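Local coordinates for S-adenosyl-L-methionine methyl transferase (Ruegeria pomeroyi DSS-3, PDB 3IHT), which probably transfers the methyl group of S-adenosyl-L-methionine, which it binds on a Rossmann-like fold, to an acceptor substrate, at residues V74-H77 and T81-E84; D91-L96 and D123-L128; L157-G162 and C168-R173. All coordinates share one frame; numbering follows the deposited sequence. Where two conformers were deposited one is given.

Interaction 1. Residues V74-H77 and T81-E84; sequences VASH and TPPE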
loop_
_atom_site.group_PDB
_atom_site.type_symbol
_atom_site.label_atom_id
_atom_site.label_comp_id
_atom_site.label_asym_id
_atom_site.label_seq_id
_atom_site.Cartn_x
_atom_site.Cartn_y
_atom_site.Cartn_z
ATOM N N VAL A 74 -16.606 -8.008 4.623
ATOM C CA VAL A 74 -15.775 -7.285 5.586
ATOM C C VAL A 74 -14.555 -8.132 5.985
ATOM O O VAL A 74 -14.694 -9.240 6.530
ATOM C CB VAL A 74 -16.573 -6.869 6.813
ATOM C CG1 VAL A 74 -15.674 -6.341 7.944
ATOM C CG2 VAL A 74 -17.684 -5.841 6.383
ATOM N N ALA A 75 -13.376 -7.589 5.756
ATOM C CA ALA A 75 -12.135 -8.249 6.144
ATOM C C ALA A 75 -11.136 -7.179 6.557
ATOM O O ALA A 75 -9.945 -7.246 6.239
ATOM C CB ALA A 75 -11.603 -9.071 4.957
ATOM N N SER A 76 -11.625 -6.167 7.262
ATOM C CA SER A 76 -10.789 -5.059 7.698
ATOM C C SER A 76 -9.881 -5.409 8.875
ATOM O O SER A 76 -10.186 -6.286 9.683
ATOM C CB SER A 76 -11.682 -3.864 8.120
ATOM O OG SER A 76 -12.813 -4.319 8.872
ATOM N N HIS A 77 -8.792 -4.660 8.997
ATOM C CA HIS A 77 -7.952 -4.709 10.176
ATOM C C HIS A 77 -8.914 -4.350 11.359
ATOM O O HIS A 77 -9.800 -3.496 11.184
ATOM C CB HIS A 77 -6.831 -3.681 10.076
ATOM C CG HIS A 77 -5.781 -3.853 11.118
ATOM N ND1 HIS A 77 -5.581 -2.936 12.129
ATOM C CD2 HIS A 77 -4.886 -4.852 11.328
ATOM C CE1 HIS A 77 -4.608 -3.364 12.914
ATOM N NE2 HIS A 77 -4.166 -4.513 12.444
ATOM N N THR A 81 -12.821 -1.328 11.519
ATOM C CA THR A 81 -14.030 -2.023 11.180
ATOM C C THR A 81 -15.216 -1.118 11.503
ATOM O O THR A 81 -15.336 -0.687 12.661
ATOM C CB THR A 81 -14.139 -3.376 11.952
ATOM O OG1 THR A 81 -12.957 -4.150 11.727
ATOM C CG2 THR A 81 -15.374 -4.188 11.546
ATOM N N PRO A 82 -16.095 -0.854 10.524
ATOM C CA PRO A 82 -17.255 -0.007 10.792
ATOM C C PRO A 82 -18.254 -0.721 11.701
ATOM O O PRO A 82 -18.424 -1.949 11.582
ATOM C CB PRO A 82 -17.895 0.209 9.416
ATOM C CG PRO A 82 -17.481 -0.976 8.621
ATOM C CD PRO A 82 -16.055 -1.278 9.109
ATOM N N PRO A 83 -18.889 0.028 12.605
ATOM C CA PRO A 83 -20.030 -0.519 13.340
ATOM C C PRO A 83 -21.122 -0.958 12.390
ATOM O O PRO A 83 -21.347 -0.303 11.354
ATOM C CB PRO A 83 -20.544 0.667 14.162
ATOM C CG PRO A 83 -19.582 1.723 14.030
ATOM C CD PRO A 83 -18.665 1.442 12.884
ATOM N N GLU A 84 -21.817 -2.020 12.763
ATOM C CA GLU A 84 -22.869 -2.607 11.946
ATOM C C GLU A 84 -23.892 -1.574 11.435
ATOM O O GLU A 84 -24.294 -1.660 10.258
ATOM C CB GLU A 84 -23.571 -3.756 12.708
ATOM C CG GLU A 84 -24.478 -4.595 11.866
ATOM C CD GLU A 84 -23.708 -5.489 10.884
ATOM O OE1 GLU A 84 -22.539 -5.816 11.154
ATOM O OE2 GLU A 84 -24.269 -5.834 9.811
#
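S76 and T81 mark the nearest approach of segments V74-H77 and T81-E84, with their CA atoms 5.6 Å apart. Both segments belong to the loop between strands 67-71 and 87-89, and only three residues separate them. Their touching parts are neither helix nor strand, and no backbone hydrogen bond crosses from one to the other; side chains close the turn instead. The main link is a hydroxyl pair, with S76 OG hydrogen-bonded to T81 OG1 at 2.9 Å. S76 places OG between its own backbone N and carbonyl carbon (chi1 42°), aimed across the bend. T81 carries OG1 beside its backbone N (chi1 -54°), which turns the hydroxyl to S76 and puts CG2 anti to that N, next to V74. The same T81 OG1 is hydrogen-bonded to P78 O within the turn, while H77 O lies 3.3 Å from OG1, a contact only. The T81 methyl meets V74, with CG2 4.2 Å from V74 CG1, a loose apolar touch beside the polar pair. P82 comes in behind T81, its CD 4.5 Å from S76 OG, and its buried ring rests on L49 and on Y55 of helix 53-61. V74 and S76 also lean on L49, whose loop thus supports both arms of the turn. The H77 side chain heads elsewhere: ND1 bonds to D79, and its ring meets that of H117 of the second subunit. E71, which hydrogen-bonds the cofactor, ends the strand leading into this loop. With 157 Å² buried in all, the contact is a small surface one: a hydroxyl pair, one of whose oxygens also bonds to a backbone carbonyl, carries no charge and little apolar packing, and so fixes the local turn rather than joining distant parts of the fold.

Interaction 2. Residues D91-L96 and D123-L128; sequences DIRETL and DRFARL. With SAM (S-adenosylmethionine), chain C.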
loop_
_atom_site.group_PDB
_atom_site.type_symbol
_atom_site.label_atom_id
_atom_site.label_comp_id
_atom_site.label_asym_id
_atom_site.label_seq_id
_atom_site.Cartn_x
_atom_site.Cartn_y
_atom_site.Cartn_z
ATOM N N ASP A 91 -23.313 -5.749 -2.761
ATOM C CA ASP A 91 -22.701 -5.241 -3.972
ATOM C C ASP A 91 -23.254 -3.850 -4.222
ATOM O O ASP A 91 -24.474 -3.688 -4.291
ATOM C CB ASP A 91 -23.069 -6.160 -5.123
ATOM C CG ASP A 91 -22.239 -5.876 -6.365
ATOM O OD1 ASP A 91 -22.172 -4.715 -6.806
ATOM O OD2 ASP A 91 -21.594 -6.820 -6.870
ATOM N N ILE A 92 -22.366 -2.872 -4.391
ATOM C CA ILE A 92 -22.801 -1.490 -4.563
ATOM C C ILE A 92 -23.704 -1.283 -5.771
ATOM O O ILE A 92 -24.450 -0.322 -5.816
ATOM C CB ILE A 92 -21.658 -0.460 -4.568
ATOM C CG1 ILE A 92 -20.701 -0.690 -5.723
ATOM C CG2 ILE A 92 -20.904 -0.480 -3.212
ATOM C CD1 ILE A 92 -19.644 0.434 -5.844
ATOM N N ARG A 93 -23.689 -2.208 -6.722
ATOM C CA ARG A 93 -24.581 -2.066 -7.864
ATOM C C ARG A 93 -26.054 -2.190 -7.435
ATOM O O ARG A 93 -26.944 -1.598 -8.076
ATOM C CB ARG A 93 -24.168 -3.048 -8.988
ATOM C CG ARG A 93 -22.807 -2.656 -9.610
ATOM C CD ARG A 93 -22.132 -3.764 -10.443
ATOM N NE ARG A 93 -21.825 -4.969 -9.672
ATOM C CZ ARG A 93 -21.319 -6.085 -10.194
ATOM N NH1 ARG A 93 -21.003 -6.134 -11.490
ATOM N NH2 ARG A 93 -21.087 -7.147 -9.418
ATOM N N GLU A 94 -26.316 -2.923 -6.347
ATOM C CA GLU A 94 -27.635 -2.971 -5.754
ATOM C C GLU A 94 -27.788 -2.033 -4.554
ATOM O O GLU A 94 -28.829 -1.415 -4.383
ATOM C CB GLU A 94 -27.989 -4.393 -5.303
ATOM C CG GLU A 94 -28.334 -5.336 -6.458
ATOM C CD GLU A 94 -27.093 -5.823 -7.192
ATOM O OE1 GLU A 94 -26.202 -6.422 -6.524
ATOM O OE2 GLU A 94 -27.010 -5.611 -8.432
ATOM N N THR A 95 -26.765 -1.942 -3.712
ATOM C CA THR A 95 -26.899 -1.168 -2.478
ATOM C C THR A 95 -26.892 0.355 -2.673
ATOM O O THR A 95 -27.501 1.059 -1.886
ATOM C CB THR A 95 -25.855 -1.546 -1.409
ATOM O OG1 THR A 95 -24.554 -1.131 -1.829
ATOM C CG2 THR A 95 -25.889 -3.047 -1.084
ATOM N N LEU A 96 -26.238 0.868 -3.700
ATOM C CA LEU A 96 -26.337 2.306 -3.976
ATOM C C LEU A 96 -27.790 2.728 -4.280
ATOM O O LEU A 96 -28.317 3.634 -3.620
ATOM C CB LEU A 96 -25.324 2.786 -5.026
ATOM C CG LEU A 96 -23.901 3.022 -4.493
ATOM C CD1 LEU A 96 -22.889 3.224 -5.605
ATOM C CD2 LEU A 96 -23.890 4.278 -3.556
ATOM N N ASP A 123 -11.432 0.530 -14.961
ATOM C CA ASP A 123 -11.999 1.593 -15.766
ATOM C C ASP A 123 -13.418 1.266 -16.279
ATOM O O ASP A 123 -14.317 2.127 -16.259
ATOM C CB ASP A 123 -11.079 1.942 -16.894
ATOM C CG ASP A 123 -11.701 2.910 -17.869
ATOM O OD1 ASP A 123 -11.952 4.086 -17.524
ATOM O OD2 ASP A 123 -11.965 2.509 -19.012
ATOM N N ARG A 124 -13.650 0.012 -16.658
ATOM C CA ARG A 124 -15.031 -0.389 -17.006
ATOM C C ARG A 124 -15.998 -0.264 -15.816
ATOM O O ARG A 124 -17.166 0.129 -15.981
ATOM C CB ARG A 124 -15.079 -1.795 -17.572
ATOM C CG ARG A 124 -14.374 -1.891 -18.917
ATOM C CD ARG A 124 -14.616 -3.228 -19.553
ATOM N NE ARG A 124 -13.926 -4.340 -18.904
ATOM C CZ ARG A 124 -12.688 -4.745 -19.180
ATOM N NH1 ARG A 124 -11.915 -4.099 -20.032
ATOM N NH2 ARG A 124 -12.224 -5.832 -18.593
ATOM N N PHE A 125 -15.508 -0.592 -14.628
ATOM C CA PHE A 125 -16.329 -0.492 -13.427
ATOM C C PHE A 125 -16.604 0.953 -13.047
ATOM O O PHE A 125 -17.718 1.308 -12.703
ATOM C CB PHE A 125 -15.660 -1.209 -12.251
ATOM C CG PHE A 125 -16.566 -1.375 -11.053
ATOM C CD1 PHE A 125 -17.689 -2.171 -11.118
ATOM C CD2 PHE A 125 -16.281 -0.727 -9.866
ATOM C CE1 PHE A 125 -18.535 -2.333 -10.026
ATOM C CE2 PHE A 125 -17.125 -0.897 -8.744
ATOM C CZ PHE A 125 -18.242 -1.689 -8.827
ATOM N N ALA A 126 -15.600 1.798 -13.179
ATOM C CA ALA A 126 -15.752 3.227 -12.964
ATOM C C ALA A 126 -16.857 3.795 -13.893
ATOM O O ALA A 126 -17.711 4.589 -13.462
ATOM C CB ALA A 126 -14.427 3.937 -13.233
ATOM N N ARG A 127 -16.840 3.370 -15.160
ATOM C CA ARG A 127 -17.848 3.796 -16.101
ATOM C C ARG A 127 -19.231 3.344 -15.631
ATOM O O ARG A 127 -20.191 4.130 -15.538
ATOM C CB ARG A 127 -17.532 3.215 -17.483
ATOM C CG ARG A 127 -18.498 3.587 -18.597
ATOM C CD ARG A 127 -18.133 2.849 -19.902
ATOM N NE ARG A 127 -16.789 3.208 -20.392
ATOM C CZ ARG A 127 -16.522 4.187 -21.252
ATOM N NH1 ARG A 127 -17.507 4.905 -21.813
ATOM N NH2 ARG A 127 -15.252 4.434 -21.592
ATOM N N LEU A 128 -19.337 2.061 -15.304
ATOM C CA LEU A 128 -20.622 1.516 -14.882
ATOM C C LEU A 128 -21.185 2.192 -13.614
ATOM O O LEU A 128 -22.408 2.492 -13.537
ATOM C CB LEU A 128 -20.468 0.014 -14.659
ATOM C CG LEU A 128 -21.727 -0.780 -14.293
ATOM C CD1 LEU A 128 -21.509 -2.243 -14.704
ATOM C CD2 LEU A 128 -22.021 -0.615 -12.769
HETATM N N SAM C . -9.517 2.120 0.462
HETATM C CA SAM C . -9.203 0.845 1.192
HETATM C C SAM C . -8.072 1.053 2.227
HETATM O O SAM C . -7.614 0.104 2.909
HETATM O OXT SAM C . -7.526 2.179 2.309
HETATM C CB SAM C . -8.903 -0.322 0.230
HETATM C CG SAM C . -10.121 -0.840 -0.569
HETATM S SD SAM C . -9.745 -2.316 -1.617
HETATM C CE SAM C . -8.591 -1.522 -2.782
HETATM C "C5'" SAM C . -11.315 -2.397 -2.584
HETATM C "C4'" SAM C . -12.545 -2.849 -1.809
HETATM O "O4'" SAM C . -13.710 -2.592 -2.621
HETATM C "C3'" SAM C . -12.567 -4.342 -1.466
HETATM O "O3'" SAM C . -12.774 -4.572 -0.071
HETATM C "C2'" SAM C . -13.685 -4.922 -2.328
HETATM O "O2'" SAM C . -14.390 -6.071 -1.819
HETATM C "C1'" SAM C . -14.588 -3.708 -2.484
HETATM N N9 SAM C . -15.486 -3.817 -3.664
HETATM C C8 SAM C . -15.103 -3.913 -4.989
HETATM N N7 SAM C . -16.217 -3.975 -5.763
HETATM C C5 SAM C . -17.306 -3.932 -4.957
HETATM C C6 SAM C . -18.674 -3.953 -5.233
HETATM N N6 SAM C . -19.142 -4.079 -6.497
HETATM N N1 SAM C . -19.539 -3.846 -4.158
HETATM C C2 SAM C . -19.110 -3.750 -2.851
HETATM N N3 SAM C . -17.740 -3.746 -2.584
HETATM C C4 SAM C . -16.865 -3.822 -3.627
#
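I92 and F125 meet at the adenine end of the S-adenosylmethionine pocket, which is built on the Rossmann-like fold of class I methyltransferases. They come from helices 92-103 and 119-133, whose segments run nearly parallel, 19° apart. D91 precedes the first helix as its N-cap, OD1 using its anti lone pair to accept from R93 N. The adenine is read by two bonds: I92 N donates to SAM N1 at 3.0 Å, and SAM N6 donates to D91 OD1 at 3.1 Å. In one of its two conformers, R93 grips D91 side-on, NE to OD1 and NH2 to OD2, the latter a salt bridge of 2.6 Å. Both N-H bonds stay in the guanidinium plane, yet they meet the carboxylate on its syn side, tilted well out of its plane. OD1 then takes three donors: R93 N, R93 NE and the adenine amino group. Without the D91 carboxylate, as with an alanine here, R93 would probably lose its charged mate, the helix start its cap and SAM N6 an acceptor. F125, with CG anti to its backbone N (chi1 -169°), reaches from the second helix so that CZ comes within 3.5 Å of SAM N6. The same CZ lies 3.9 Å from I92 CD1, an apolar link between the helices. In that same conformer R93 contributes its aliphatic part, CG packing 3.8 Å from L128 CD2. Its guanidinium is turned 73° from the F125 ring, while R93 CD sits at the edge of that ring, 3.9 Å from CE1.

Interaction 3. Residues L157-G162 and C168-R173; sequences LPLPPG and CFIYRR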
loop_
_atom_site.group_PDB
_atom_site.type_symbol
_atom_site.label_atom_id
_atom_site.label_comp_id
_atom_site.label_asym_id
_atom_site.label_seq_id
_atom_site.Cartn_x
_atom_site.Cartn_y
_atom_site.Cartn_z
ATOM N N LEU A 157 -12.541 19.125 -10.246
ATOM C CA LEU A 157 -11.775 20.146 -9.566
ATOM C C LEU A 157 -10.278 19.892 -9.685
ATOM O O LEU A 157 -9.822 18.731 -9.756
ATOM C CB LEU A 157 -12.148 20.198 -8.084
ATOM C CG LEU A 157 -13.613 20.468 -7.746
ATOM C CD1 LEU A 157 -13.704 20.625 -6.193
ATOM C CD2 LEU A 157 -14.106 21.695 -8.476
ATOM N N PRO A 158 -9.477 20.963 -9.662
ATOM C CA PRO A 158 -8.040 20.778 -9.603
ATOM C C PRO A 158 -7.600 20.120 -8.314
ATOM O O PRO A 158 -8.232 20.316 -7.245
ATOM C CB PRO A 158 -7.468 22.190 -9.652
ATOM C CG PRO A 158 -8.569 23.087 -9.653
ATOM C CD PRO A 158 -9.865 22.378 -9.639
ATOM N N LEU A 159 -6.538 19.342 -8.415
ATOM C CA LEU A 159 -6.013 18.614 -7.288
ATOM C C LEU A 159 -5.286 19.554 -6.308
ATOM O O LEU A 159 -4.622 20.501 -6.715
ATOM C CB LEU A 159 -5.042 17.551 -7.767
ATOM C CG LEU A 159 -5.654 16.420 -8.596
ATOM C CD1 LEU A 159 -4.515 15.517 -9.085
ATOM C CD2 LEU A 159 -6.688 15.609 -7.773
ATOM N N PRO A 160 -5.367 19.239 -5.013
ATOM C CA PRO A 160 -4.601 19.973 -3.998
ATOM C C PRO A 160 -3.142 19.573 -3.895
ATOM O O PRO A 160 -2.739 18.494 -4.357
ATOM C CB PRO A 160 -5.341 19.595 -2.703
ATOM C CG PRO A 160 -5.749 18.192 -2.947
ATOM C CD PRO A 160 -6.143 18.142 -4.415
ATOM N N PRO A 161 -2.335 20.399 -3.217
ATOM C CA PRO A 161 -0.940 20.078 -2.996
ATOM C C PRO A 161 -0.781 18.708 -2.352
ATOM O O PRO A 161 -1.584 18.304 -1.463
ATOM C CB PRO A 161 -0.470 21.196 -2.039
ATOM C CG PRO A 161 -1.354 22.343 -2.342
ATOM C CD PRO A 161 -2.710 21.677 -2.592
ATOM N N GLY A 162 0.212 17.981 -2.845
ATOM C CA GLY A 162 0.525 16.647 -2.380
ATOM C C GLY A 162 -0.058 15.546 -3.260
ATOM O O GLY A 162 0.445 14.410 -3.278
ATOM N N CYS A 168 -5.684 10.070 -7.954
ATOM C CA CYS A 168 -7.056 10.392 -7.490
ATOM C C CYS A 168 -7.644 11.553 -8.320
ATOM O O CYS A 168 -6.942 12.359 -8.911
ATOM C CB CYS A 168 -7.149 10.694 -5.947
ATOM S SG CYS A 168 -6.830 9.265 -4.864
ATOM N N PHE A 169 -8.968 11.606 -8.357
ATOM C CA PHE A 169 -9.740 12.579 -9.108
ATOM C C PHE A 169 -10.817 13.136 -8.169
ATOM O O PHE A 169 -11.379 12.388 -7.344
ATOM C CB PHE A 169 -10.423 11.910 -10.306
ATOM C CG PHE A 169 -9.455 11.322 -11.273
ATOM C CD1 PHE A 169 -8.922 10.062 -11.055
ATOM C CD2 PHE A 169 -9.078 12.041 -12.400
ATOM C CE1 PHE A 169 -7.998 9.517 -11.952
ATOM C CE2 PHE A 169 -8.167 11.508 -13.306
ATOM C CZ PHE A 169 -7.608 10.255 -13.063
ATOM N N ILE A 170 -11.083 14.433 -8.290
ATOM C CA ILE A 170 -12.065 15.092 -7.421
ATOM C C ILE A 170 -13.150 15.754 -8.259
ATOM O O ILE A 170 -12.850 16.465 -9.208
ATOM C CB ILE A 170 -11.435 16.155 -6.515
ATOM C CG1 ILE A 170 -10.257 15.582 -5.726
ATOM C CG2 ILE A 170 -12.545 16.779 -5.577
ATOM C CD1 ILE A 170 -9.444 16.669 -4.919
ATOM N N TYR A 171 -14.413 15.501 -7.905
ATOM C CA TYR A 171 -15.545 16.070 -8.604
ATOM C C TYR A 171 -16.496 16.729 -7.620
ATOM O O TYR A 171 -16.537 16.364 -6.444
ATOM C CB TYR A 171 -16.283 15.009 -9.405
ATOM C CG TYR A 171 -15.407 14.199 -10.326
ATOM C CD1 TYR A 171 -14.729 13.081 -9.851
ATOM C CD2 TYR A 171 -15.234 14.554 -11.665
ATOM C CE1 TYR A 171 -13.922 12.332 -10.674
ATOM C CE2 TYR A 171 -14.410 13.805 -12.481
ATOM C CZ TYR A 171 -13.779 12.701 -11.989
ATOM O OH TYR A 171 -12.976 11.952 -12.797
ATOM N N ARG A 172 -17.256 17.714 -8.096
ATOM C CA ARG A 172 -18.155 18.475 -7.224
ATOM C C ARG A 172 -19.537 18.642 -7.840
ATOM O O ARG A 172 -19.657 18.876 -9.044
ATOM C CB ARG A 172 -17.570 19.869 -6.967
ATOM C CG ARG A 172 -18.446 20.777 -6.075
ATOM C CD ARG A 172 -17.672 22.017 -5.627
ATOM N NE ARG A 172 -17.347 22.901 -6.739
ATOM C CZ ARG A 172 -16.436 23.880 -6.704
ATOM N NH1 ARG A 172 -15.720 24.102 -5.610
ATOM N NH2 ARG A 172 -16.208 24.619 -7.787
ATOM N N ARG A 173 -20.578 18.547 -7.015
ATOM C CA ARG A 173 -21.925 18.907 -7.457
ATOM C C ARG A 173 -22.099 20.407 -7.278
ATOM O O ARG A 173 -22.135 20.909 -6.151
ATOM C CB ARG A 173 -23.004 18.215 -6.647
ATOM C CG ARG A 173 -24.367 18.501 -7.221
ATOM C CD ARG A 173 -25.497 17.807 -6.491
ATOM N NE ARG A 173 -26.776 18.402 -6.925
ATOM C CZ ARG A 173 -27.959 18.179 -6.361
ATOM N NH1 ARG A 173 -28.096 17.350 -5.338
ATOM N NH2 ARG A 173 -29.021 18.805 -6.839
HETATM O O HOH W 1 -9.444 15.950 -10.084
#
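L157 and I170 join the edge of the sheet by one straight backbone bond, L157 N donating to I170 O at 2.9 Å. On its other side a water bridges the pair, donating to L157 O and accepting from I170 N in place of a direct bond. L157 sets CG beside its backbone N (chi1 -58°), and its branched end crosses R172 at about a right angle. CD2 sits over the centre of one guanidinium face, 3.7 Å from R172 CZ, while CD1 touches I170 CG2. R172 starts with CG anti to N and bends at chi3 (66°), folding the guanidinium back over the leucine; its NE forms a salt bridge with E155. I170 sends CD1 the other way, where it meets the CD corner of the P160 ring at 3.6 Å. L159 crosses it obliquely, CD2 lying 4.1 Å from I170 CD1 and 3.5 Å from C168 O. C29 of helix 15-36 backs both L159 and I170. The contact thus ties the departing 157-162 loop to strand 169-172 mainly by hydrocarbon packing, with the arginine offering its flat face to a methyl while its charge is answered by E155.

Overall arrangement
The three contacts follow one another along the chain and share no atoms or elements. Interaction 1 is a surface turn between strands 67-71 and 87-89, held by uncharged hydroxyls. Interaction 2, partly buried, joins two helices by side-chain packing alone, while the polar bonds at the start of one helix serve that helix and the cofactor. Interaction 3, also partly buried, has the largest buried area of the three; it is mainly apolar, and lies at the antiparallel end of the sheet, across the chain's centre from interaction 1, their centres about 27 Å apart. Interaction 2 alone touches the cofactor; interactions 1 and 3 stay clear of it.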